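Long-range contacts in Exo-arabinanase (Penicillium chrysogenum, PDB 3A72), which hydrolyses arabinan from the chain end as an exo-acting glycosidase, probably releasing short alpha-1,5-linked arabinose units such as the arabinobiose bound here: residues Asp35-Trp40 / Phe52-Lys58; Phe219-Glu223 / Ser266-Ala270; Pro236-Leu241 / Pro252-Leu256. One frame throughout, in Å; residues are numbered along the deposited sequence.

Contact 1: residues Asp35-Trp40 / Phe52-Lys58; sequences DLLATW and FPIYRSK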
loop_
_atom_site.group_PDB
_atom_site.type_symbol
_atom_site.label_atom_id
_atom_site.label_comp_id
_atom_site.label_asym_id
_atom_site.label_seq_id
_atom_site.Cartn_x
_atom_site.Cartn_y
_atom_site.Cartn_z
ATOM N N ASP A 35 -19.208 0.650 1.080
ATOM C CA ASP A 35 -18.744 -0.636 1.540
ATOM C C ASP A 35 -17.204 -0.675 1.610
ATOM O O ASP A 35 -16.512 -0.088 0.798
ATOM C CB ASP A 35 -19.252 -1.746 0.607
ATOM C CG ASP A 35 -20.741 -2.018 0.687
ATOM O OD1 ASP A 35 -21.393 -1.488 1.602
ATOM O OD2 ASP A 35 -21.196 -2.789 -0.229
ATOM N N LEU A 36 -16.702 -1.421 2.589
ATOM C CA LEU A 36 -15.272 -1.605 2.806
ATOM C C LEU A 36 -14.859 -3.018 2.408
ATOM O O LEU A 36 -15.518 -3.991 2.794
ATOM C CB LEU A 36 -14.945 -1.399 4.268
ATOM C CG LEU A 36 -15.431 -0.200 4.950
ATOM C CD1 LEU A 36 -14.974 -0.152 6.403
ATOM C CD2 LEU A 36 -15.028 1.084 4.240
ATOM N N LEU A 37 -13.747 -3.106 1.691
ATOM C CA LEU A 37 -13.115 -4.386 1.353
ATOM C C LEU A 37 -11.719 -4.418 1.906
ATOM O O LEU A 37 -11.007 -3.380 1.902
ATOM C CB LEU A 37 -13.046 -4.570 -0.165
ATOM C CG LEU A 37 -14.382 -4.549 -0.937
ATOM C CD1 LEU A 37 -14.097 -4.762 -2.394
ATOM C CD2 LEU A 37 -15.294 -5.593 -0.415
ATOM N N ALA A 38 -11.303 -5.590 2.361
ATOM C CA ALA A 38 -9.986 -5.805 2.925
ATOM C C ALA A 38 -9.386 -7.070 2.313
ATOM O O ALA A 38 -10.073 -8.051 2.044
ATOM C CB ALA A 38 -10.059 -5.947 4.434
ATOM N N THR A 39 -8.067 -7.035 2.144
ATOM C CA THR A 39 -7.272 -8.175 1.722
ATOM C C THR A 39 -5.904 -8.120 2.388
ATOM O O THR A 39 -5.561 -7.166 3.123
ATOM C CB THR A 39 -7.167 -8.218 0.185
ATOM O OG1 THR A 39 -6.632 -9.481 -0.225
ATOM C CG2 THR A 39 -6.250 -7.149 -0.354
ATOM N N TRP A 40 -5.101 -9.159 2.193
ATOM C CA TRP A 40 -3.831 -9.367 2.823
ATOM C C TRP A 40 -3.142 -10.541 2.160
ATOM O O TRP A 40 -3.773 -11.337 1.466
ATOM C CB TRP A 40 -3.996 -9.623 4.346
ATOM C CG TRP A 40 -4.911 -10.750 4.664
ATOM C CD1 TRP A 40 -4.598 -12.066 4.781
ATOM C CD2 TRP A 40 -6.328 -10.654 4.880
ATOM N NE1 TRP A 40 -5.757 -12.741 5.071
ATOM C CE2 TRP A 40 -6.829 -11.959 5.143
ATOM C CE3 TRP A 40 -7.261 -9.607 4.929
ATOM C CZ2 TRP A 40 -8.153 -12.246 5.391
ATOM C CZ3 TRP A 40 -8.593 -9.880 5.186
ATOM C CH2 TRP A 40 -9.020 -11.184 5.441
ATOM N N PHE A 52 -5.463 -14.296 -2.715
ATOM C CA PHE A 52 -5.815 -13.124 -1.914
ATOM C C PHE A 52 -7.301 -13.156 -1.535
ATOM O O PHE A 52 -8.149 -13.094 -2.413
ATOM C CB PHE A 52 -5.500 -11.833 -2.624
ATOM C CG PHE A 52 -4.034 -11.582 -2.898
ATOM C CD1 PHE A 52 -3.069 -11.722 -1.895
ATOM C CD2 PHE A 52 -3.620 -11.178 -4.160
ATOM C CE1 PHE A 52 -1.725 -11.472 -2.179
ATOM C CE2 PHE A 52 -2.299 -10.901 -4.425
ATOM C CZ PHE A 52 -1.353 -11.059 -3.428
ATOM N N PRO A 53 -7.617 -13.265 -0.249
ATOM C CA PRO A 53 -9.019 -13.261 0.182
ATOM C C PRO A 53 -9.566 -11.845 0.118
ATOM O O PRO A 53 -8.846 -10.907 0.344
ATOM C CB PRO A 53 -8.963 -13.750 1.619
ATOM C CG PRO A 53 -7.605 -13.367 2.086
ATOM C CD PRO A 53 -6.689 -13.426 0.884
ATOM N N ILE A 54 -10.881 -11.755 -0.142
ATOM C CA ILE A 54 -11.562 -10.452 -0.178
ATOM C C ILE A 54 -12.652 -10.495 0.858
ATOM O O ILE A 54 -13.617 -11.272 0.709
ATOM C CB ILE A 54 -12.107 -10.149 -1.566
ATOM C CG1 ILE A 54 -11.074 -10.222 -2.668
ATOM C CG2 ILE A 54 -12.814 -8.794 -1.572
ATOM C CD1 ILE A 54 -9.965 -9.218 -2.579
ATOM N N TYR A 55 -12.519 -9.699 1.920
ATOM C CA TYR A 55 -13.497 -9.611 2.998
ATOM C C TYR A 55 -14.185 -8.271 2.901
ATOM O O TYR A 55 -13.569 -7.247 2.644
ATOM C CB TYR A 55 -12.843 -9.776 4.361
ATOM C CG TYR A 55 -12.615 -11.218 4.805
ATOM C CD1 TYR A 55 -11.951 -12.131 4.011
ATOM C CD2 TYR A 55 -13.008 -11.628 6.063
ATOM C CE1 TYR A 55 -11.730 -13.397 4.433
ATOM C CE2 TYR A 55 -12.783 -12.922 6.505
ATOM C CZ TYR A 55 -12.145 -13.821 5.692
ATOM O OH TYR A 55 -11.956 -15.089 6.144
ATOM N N ARG A 56 -15.500 -8.253 3.154
ATOM C CA ARG A 56 -16.320 -7.051 3.063
ATOM C C ARG A 56 -16.964 -6.716 4.392
ATOM O O ARG A 56 -17.374 -7.612 5.134
ATOM C CB ARG A 56 -17.452 -7.266 2.052
ATOM C CG ARG A 56 -18.379 -6.071 1.892
ATOM C CD ARG A 56 -19.235 -6.194 0.662
ATOM N NE ARG A 56 -20.189 -7.288 0.757
ATOM C CZ ARG A 56 -20.849 -7.818 -0.247
ATOM N NH1 ARG A 56 -20.613 -7.403 -1.467
ATOM N NH2 ARG A 56 -21.745 -8.793 0.036
ATOM N N SER A 57 -17.085 -5.427 4.664
ATOM C CA SER A 57 -17.922 -4.902 5.740
ATOM C C SER A 57 -18.928 -3.946 5.168
ATOM O O SER A 57 -18.556 -3.004 4.439
ATOM C CB SER A 57 -17.081 -4.202 6.820
ATOM O OG SER A 57 -17.954 -3.622 7.796
ATOM N N LYS A 58 -20.196 -4.135 5.515
ATOM C CA LYS A 58 -21.313 -3.268 5.128
ATOM C C LYS A 58 -21.846 -2.462 6.290
ATOM O O LYS A 58 -22.869 -1.786 6.165
ATOM C CB LYS A 58 -22.440 -4.078 4.460
ATOM C CG LYS A 58 -22.005 -4.658 3.125
ATOM C CD LYS A 58 -23.080 -5.443 2.437
ATOM C CE LYS A 58 -24.228 -4.590 2.093
ATOM N NZ LYS A 58 -24.046 -3.441 1.236
HETATM O O HOH W 1 -23.982 -0.987 1.657
HETATM O O HOH W 2 -21.336 0.108 3.773
HETATM O O HOH W 3 -23.331 -4.376 -0.967
#
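Strands 36-40 and 52-57 run antiparallel, axes 4.6 Å apart and N-to-C directions at 152°, as the two middle strands of a four-stranded propeller blade. Two hydrogen-bonded pairs flank one non-hydrogen-bonded pair, Leu-37 with Arg-56: Leu-36 N to Ser-57 O (3.1 Å) and Ser-57 N to Leu-36 O (2.8 Å), then Ala-38 N to Tyr-55 O (2.8 Å) and Tyr-55 N to Ala-38 O (3.0 Å). Pro-53 lacks an N-H, and Thr-39 OG1 donates to Pro-53 O (2.7 Å). Leu-37 CD2 lies 3.7 Å from Arg-56 CB on their shared face; Leu-37 also packs on Leu-85 of the next blade. Trp-40 folds back over the hairpin, one ring face against Pro-53, its CH2 3.4 Å from Tyr-55 CD1. Lys-58 NZ forms a salt bridge to Asp-35, its hydrogen bonds to OD1 and OD2 weak at 3.3 Å; two waters bridge the same groups, each accepting from Lys-58 NZ (2.5 Å) and donating to Asp-35 OD1 (2.6 Å) or OD2 (2.8 Å).

Contact 2: residues Phe219-Glu223 / Ser266-Ala270; sequences FYVYE and SSPYA. With AHR (alpha-L-arabinofuranose), chain B.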
loop_
_atom_site.group_PDB
_atom_site.type_symbol
_atom_site.label_atom_id
_atom_site.label_comp_id
_atom_site.label_asym_id
_atom_site.label_seq_id
_atom_site.Cartn_x
_atom_site.Cartn_y
_atom_site.Cartn_z
ATOM N N PHE A 219 1.554 13.801 -2.747
ATOM C CA PHE A 219 2.439 13.430 -1.636
ATOM C C PHE A 219 2.851 11.974 -1.821
ATOM O O PHE A 219 2.014 11.079 -1.706
ATOM C CB PHE A 219 1.699 13.666 -0.328
ATOM C CG PHE A 219 2.425 13.347 0.928
ATOM C CD1 PHE A 219 3.193 14.342 1.550
ATOM C CD2 PHE A 219 2.392 12.101 1.527
ATOM C CE1 PHE A 219 3.885 14.057 2.702
ATOM C CE2 PHE A 219 3.074 11.829 2.698
ATOM C CZ PHE A 219 3.823 12.815 3.291
ATOM N N TYR A 220 4.099 11.780 -2.174
ATOM C CA TYR A 220 4.705 10.473 -2.470
ATOM C C TYR A 220 5.579 10.103 -1.302
ATOM O O TYR A 220 6.616 10.777 -1.104
ATOM C CB TYR A 220 5.454 10.598 -3.792
ATOM C CG TYR A 220 6.242 9.411 -4.281
ATOM C CD1 TYR A 220 5.783 8.643 -5.360
ATOM C CD2 TYR A 220 7.448 9.048 -3.730
ATOM C CE1 TYR A 220 6.513 7.551 -5.815
ATOM C CE2 TYR A 220 8.177 7.979 -4.180
ATOM C CZ TYR A 220 7.718 7.233 -5.224
ATOM O OH TYR A 220 8.507 6.197 -5.646
ATOM N N VAL A 221 5.235 9.102 -0.523
ATOM C CA VAL A 221 5.962 8.721 0.676
ATOM C C VAL A 221 6.586 7.342 0.443
ATOM O O VAL A 221 6.075 6.492 -0.279
ATOM C CB VAL A 221 5.048 8.764 1.912
ATOM C CG1 VAL A 221 4.012 7.645 1.938
ATOM C CG2 VAL A 221 5.843 8.801 3.226
ATOM N N TYR A 222 7.737 7.147 1.111
ATOM C CA TYR A 222 8.495 5.910 0.971
ATOM C C TYR A 222 9.387 5.732 2.185
ATOM O O TYR A 222 9.631 6.660 2.957
ATOM C CB TYR A 222 9.328 5.953 -0.283
ATOM C CG TYR A 222 10.322 7.077 -0.500
ATOM C CD1 TYR A 222 11.678 6.900 -0.323
ATOM C CD2 TYR A 222 9.875 8.314 -0.940
ATOM C CE1 TYR A 222 12.586 7.930 -0.555
ATOM C CE2 TYR A 222 10.777 9.334 -1.222
ATOM C CZ TYR A 222 12.118 9.146 -1.028
ATOM O OH TYR A 222 12.976 10.186 -1.343
ATOM N N GLU A 223 9.866 4.477 2.371
ATOM C CA GLU A 223 10.963 4.237 3.302
ATOM C C GLU A 223 12.256 4.427 2.546
ATOM O O GLU A 223 12.409 3.960 1.404
ATOM C CB GLU A 223 10.890 2.845 3.959
ATOM C CG GLU A 223 11.047 1.686 2.967
ATOM C CD GLU A 223 11.021 0.308 3.591
ATOM O OE1 GLU A 223 10.506 0.140 4.748
ATOM O OE2 GLU A 223 11.518 -0.619 2.895
ATOM N N SER A 266 10.143 2.555 8.325
ATOM C CA SER A 266 9.637 1.424 7.550
ATOM C C SER A 266 8.204 1.650 7.024
ATOM O O SER A 266 7.341 2.273 7.668
ATOM C CB SER A 266 9.684 0.126 8.303
ATOM O OG SER A 266 11.018 -0.256 8.621
ATOM N N SER A 267 7.973 1.073 5.829
ATOM C CA SER A 267 6.662 0.751 5.315
ATOM C C SER A 267 5.585 1.787 5.588
ATOM O O SER A 267 4.639 1.527 6.339
ATOM C CB SER A 267 6.221 -0.619 5.820
ATOM O OG SER A 267 5.926 -0.647 7.202
ATOM N N PRO A 268 5.682 2.936 4.957
ATOM C CA PRO A 268 4.713 4.010 5.237
ATOM C C PRO A 268 3.381 3.797 4.557
ATOM O O PRO A 268 3.242 3.105 3.542
ATOM C CB PRO A 268 5.397 5.238 4.611
ATOM C CG PRO A 268 6.143 4.661 3.420
ATOM C CD PRO A 268 6.677 3.351 3.936
ATOM N N TYR A 269 2.379 4.502 5.073
ATOM C CA TYR A 269 1.113 4.685 4.385
ATOM C C TYR A 269 0.705 6.139 4.613
ATOM O O TYR A 269 0.905 6.664 5.708
ATOM C CB TYR A 269 0.038 3.680 4.873
ATOM C CG TYR A 269 -0.938 3.356 3.741
ATOM C CD1 TYR A 269 -0.753 2.199 2.988
ATOM C CD2 TYR A 269 -1.991 4.196 3.378
ATOM C CE1 TYR A 269 -1.593 1.885 1.950
ATOM C CE2 TYR A 269 -2.806 3.894 2.319
ATOM C CZ TYR A 269 -2.613 2.739 1.613
ATOM O OH TYR A 269 -3.405 2.384 0.535
ATOM N N ALA A 270 0.126 6.788 3.618
ATOM C CA ALA A 270 -0.308 8.188 3.737
ATOM C C ALA A 270 -1.705 8.341 3.127
ATOM O O ALA A 270 -1.985 7.763 2.069
ATOM C CB ALA A 270 0.619 9.120 3.007
HETATM O O5 AHR B . 10.397 -7.829 1.534
HETATM C C5 AHR B . 10.451 -6.924 0.384
HETATM C C4 AHR B . 11.170 -5.674 0.805
HETATM O O4 AHR B . 10.334 -4.968 1.732
HETATM C C3 AHR B . 11.412 -4.712 -0.353
HETATM O O3 AHR B . 12.671 -5.014 -0.978
HETATM C C2 AHR B . 11.419 -3.339 0.363
HETATM O O2 AHR B . 10.912 -2.279 -0.446
HETATM C C1 AHR B . 10.596 -3.564 1.630
HETATM O O1 AHR B . 11.385 -3.244 2.812
HETATM O O HOH W 4 11.801 -1.566 6.288
#
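The sugar-binding pocket borrows a carboxylate from the end of this contact. Glu-223 OE2 accepts a hydrogen bond from O1 of a bound arabinofuranose at 2.6 Å, while its other oxygen, OE1, is held by the main chain and a water: the amide Ser-267 N donates to Glu-223 OE1 at 2.9 Å, and the water donates to the same OE1 (2.6 Å) and lies 2.8 Å from Ser-266 OG. One carboxylate thus faces bound sugar and scaffold at once, which probably limits how it can turn. Glu-151 and Gln-176 also hydrogen-bond this arabinose. The two segments run nearly antiparallel, their end-to-end directions 167° apart, yet they are not paired strands of one sheet. In the six-bladed beta-propeller, 219-223 lies on the second strand of one blade, whereas 266-270 enters the first strand of the next, so the contact is an interface between blades. Further from the sugar the side-chain contacts are apolar. Pro-268 points at the opposing strand, its CG 3.6 Å from Tyr-222 CA and its CB 3.8 Å from Val-221 CG2. Ala-270 CB packs against both Val-221 CG1 (3.9 Å) and Phe-219 CE2 (3.7 Å), the latter at the edge of its ring. On the far face of strand 219-223, Tyr-222 turns away from Pro-268, and its hydroxyl bonds to Tyr-198 and Arg-240.

Contact 3: residues Pro236-Leu241 / Pro252-Leu256; sequences PLYYRL and PGQRL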
loop_
_atom_site.group_PDB
_atom_site.type_symbol
_atom_site.label_atom_id
_atom_site.label_comp_id
_atom_site.label_asym_id
_atom_site.label_seq_id
_atom_site.Cartn_x
_atom_site.Cartn_y
_atom_site.Cartn_z
ATOM N N PRO A 236 14.227 5.431 7.506
ATOM C CA PRO A 236 13.380 6.614 7.806
ATOM C C PRO A 236 12.408 6.902 6.702
ATOM O O PRO A 236 12.663 6.689 5.508
ATOM C CB PRO A 236 14.395 7.744 7.903
ATOM C CG PRO A 236 15.538 7.266 7.028
ATOM C CD PRO A 236 15.643 5.789 7.315
ATOM N N LEU A 237 11.265 7.468 7.096
ATOM C CA LEU A 237 10.277 7.888 6.114
ATOM C C LEU A 237 10.707 9.198 5.456
ATOM O O LEU A 237 11.131 10.164 6.113
ATOM C CB LEU A 237 8.893 8.071 6.745
ATOM C CG LEU A 237 8.343 6.811 7.407
ATOM C CD1 LEU A 237 6.873 7.067 7.755
ATOM C CD2 LEU A 237 8.532 5.563 6.578
ATOM N N TYR A 238 10.560 9.226 4.128
ATOM C CA TYR A 238 10.815 10.386 3.271
ATOM C C TYR A 238 9.618 10.599 2.388
ATOM O O TYR A 238 8.854 9.675 2.100
ATOM C CB TYR A 238 12.060 10.154 2.362
ATOM C CG TYR A 238 13.376 10.509 2.992
ATOM C CD1 TYR A 238 13.873 9.853 4.103
ATOM C CD2 TYR A 238 14.141 11.532 2.455
ATOM C CE1 TYR A 238 15.086 10.224 4.644
ATOM C CE2 TYR A 238 15.386 11.918 2.992
ATOM C CZ TYR A 238 15.845 11.258 4.096
ATOM O OH TYR A 238 17.050 11.570 4.665
ATOM N N TYR A 239 9.447 11.841 1.903
ATOM C CA TYR A 239 8.446 12.110 0.900
ATOM C C TYR A 239 8.990 13.070 -0.136
ATOM O O TYR A 239 9.953 13.807 0.048
ATOM C CB TYR A 239 7.191 12.631 1.508
ATOM C CG TYR A 239 7.195 13.780 2.495
ATOM C CD1 TYR A 239 7.037 15.100 2.079
ATOM C CD2 TYR A 239 7.314 13.529 3.838
ATOM C CE1 TYR A 239 7.018 16.147 2.998
ATOM C CE2 TYR A 239 7.247 14.567 4.748
ATOM C CZ TYR A 239 7.102 15.858 4.345
ATOM O OH TYR A 239 6.994 16.841 5.317
ATOM N N ARG A 240 8.320 13.011 -1.285
ATOM C CA ARG A 240 8.521 13.923 -2.415
ATOM C C ARG A 240 7.166 14.502 -2.768
ATOM O O ARG A 240 6.136 13.860 -2.661
ATOM C CB ARG A 240 9.137 13.188 -3.587
ATOM C CG ARG A 240 10.592 12.854 -3.358
ATOM C CD ARG A 240 11.171 11.940 -4.383
ATOM N NE ARG A 240 12.539 11.530 -4.062
ATOM C CZ ARG A 240 13.539 11.435 -4.914
ATOM N NH1 ARG A 240 13.425 11.722 -6.198
ATOM N NH2 ARG A 240 14.698 10.971 -4.464
ATOM N N LEU A 241 7.204 15.772 -3.214
ATOM C CA LEU A 241 6.014 16.498 -3.604
ATOM C C LEU A 241 6.106 16.906 -5.056
ATOM O O LEU A 241 7.119 17.528 -5.463
ATOM C CB LEU A 241 5.882 17.736 -2.701
ATOM C CG LEU A 241 5.467 17.357 -1.257
ATOM C CD1 LEU A 241 6.010 18.281 -0.223
ATOM C CD2 LEU A 241 3.930 17.210 -1.212
ATOM N N PRO A 252 13.171 16.778 -4.928
ATOM C CA PRO A 252 14.135 16.351 -3.890
ATOM C C PRO A 252 13.384 15.662 -2.777
ATOM O O PRO A 252 12.279 16.013 -2.398
ATOM C CB PRO A 252 14.765 17.645 -3.417
ATOM C CG PRO A 252 13.725 18.659 -3.713
ATOM C CD PRO A 252 13.056 18.261 -5.004
ATOM N N GLY A 253 14.030 14.650 -2.190
ATOM C CA GLY A 253 13.453 13.990 -1.053
ATOM C C GLY A 253 13.495 14.834 0.200
ATOM O O GLY A 253 14.515 15.488 0.480
ATOM N N GLN A 254 12.471 14.710 0.995
ATOM C CA GLN A 254 12.322 15.431 2.262
ATOM C C GLN A 254 12.115 14.425 3.390
ATOM O O GLN A 254 11.183 13.596 3.344
ATOM C CB GLN A 254 11.115 16.353 2.173
ATOM C CG GLN A 254 10.922 17.227 3.394
ATOM C CD GLN A 254 9.797 18.247 3.292
ATOM O OE1 GLN A 254 9.310 18.567 2.188
ATOM N NE2 GLN A 254 9.470 18.794 4.415
ATOM N N ARG A 255 12.965 14.428 4.394
ATOM C CA ARG A 255 12.820 13.526 5.544
ATOM C C ARG A 255 11.628 14.014 6.363
ATOM O O ARG A 255 11.496 15.197 6.692
ATOM C CB ARG A 255 14.086 13.510 6.378
ATOM C CG ARG A 255 14.015 12.563 7.548
ATOM C CD ARG A 255 15.285 12.486 8.360
ATOM N NE ARG A 255 16.383 11.828 7.665
ATOM C CZ ARG A 255 17.052 10.755 8.013
ATOM N NH1 ARG A 255 16.807 10.069 9.160
ATOM N NH2 ARG A 255 18.039 10.295 7.239
ATOM N N LEU A 256 10.758 13.085 6.747
ATOM C CA LEU A 256 9.624 13.420 7.619
ATOM C C LEU A 256 10.159 13.639 9.028
ATOM O O LEU A 256 10.739 12.716 9.616
ATOM C CB LEU A 256 8.569 12.312 7.513
ATOM C CG LEU A 256 7.226 12.558 8.152
ATOM C CD1 LEU A 256 6.195 11.626 7.558
ATOM C CD2 LEU A 256 7.243 12.401 9.688
HETATM O O HOH W 5 11.330 10.128 8.876
HETATM O O HOH W 6 9.831 17.122 -2.502
#
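The outer edge of a propeller blade illustrates how a short last strand can be secured by more than its backbone. Strand 237-241 is the blade's third strand and 254-255 its fourth, joined as an antiparallel hairpin. Main-chain hydrogen bonds fix the register: Tyr-239 N to Gln-254 O (2.9 Å) and Gln-254 N to Tyr-239 O (2.8 Å) make one hydrogen-bonded pair, and Leu-256 N donates to Leu-237 O (3.0 Å) just past the strand's end. Waters extend the pattern at both ends: one donates to Leu-237 O and Leu-256 O, each at 2.8 Å; another accepts from Leu-241 N (3.0 Å) and donates to Pro-252 O (2.7 Å). On the side of the sheet that carries Tyr-239, Leu-256 CB meets the edge of its ring, 3.8 Å from Tyr-239 CE2; Leu-256 continues onto Val-284 of the following blade and Trp-303 in a loop, and the Tyr-239 hydroxyl bonds to Gly-299 and Trp-303. The opposite face carries the non-hydrogen-bonded pair Tyr-238 and Arg-255, whose side chains lie along each other. Arg-255 CB makes a CH-pi contact over the Tyr-238 ring, 3.9 Å from its centroid, and the guanidinium forms a cation-pi pair with Phe-228. Arg-255 NE donates to Tyr-238 OH at 3.1 Å, with a weak second bond from Arg-255 NH2 to Tyr-238 OH at 3.0 Å.

Overall arrangement
The three contacts sample two levels of propeller construction. Contacts 1 and 3 each join neighbouring strands within a blade, on opposite sides of the chain's centre, their own centres about 31 Å apart. Contact 2, its centre about 9 Å from that of the chain, joins two successive blades and supplies part of the sugar pocket. Contact 1 closes first along the chain; contact 3 is then nested inside the loop that contact 2 closes, because the chain must finish one blade before entering the next. The centres of contacts 2 and 3 are about 9 Å apart and the two touch: segment 219-223 lies in the sheet of contact 3, so the blade whose outer edge contact 3 completes also presents the pocket carboxylate.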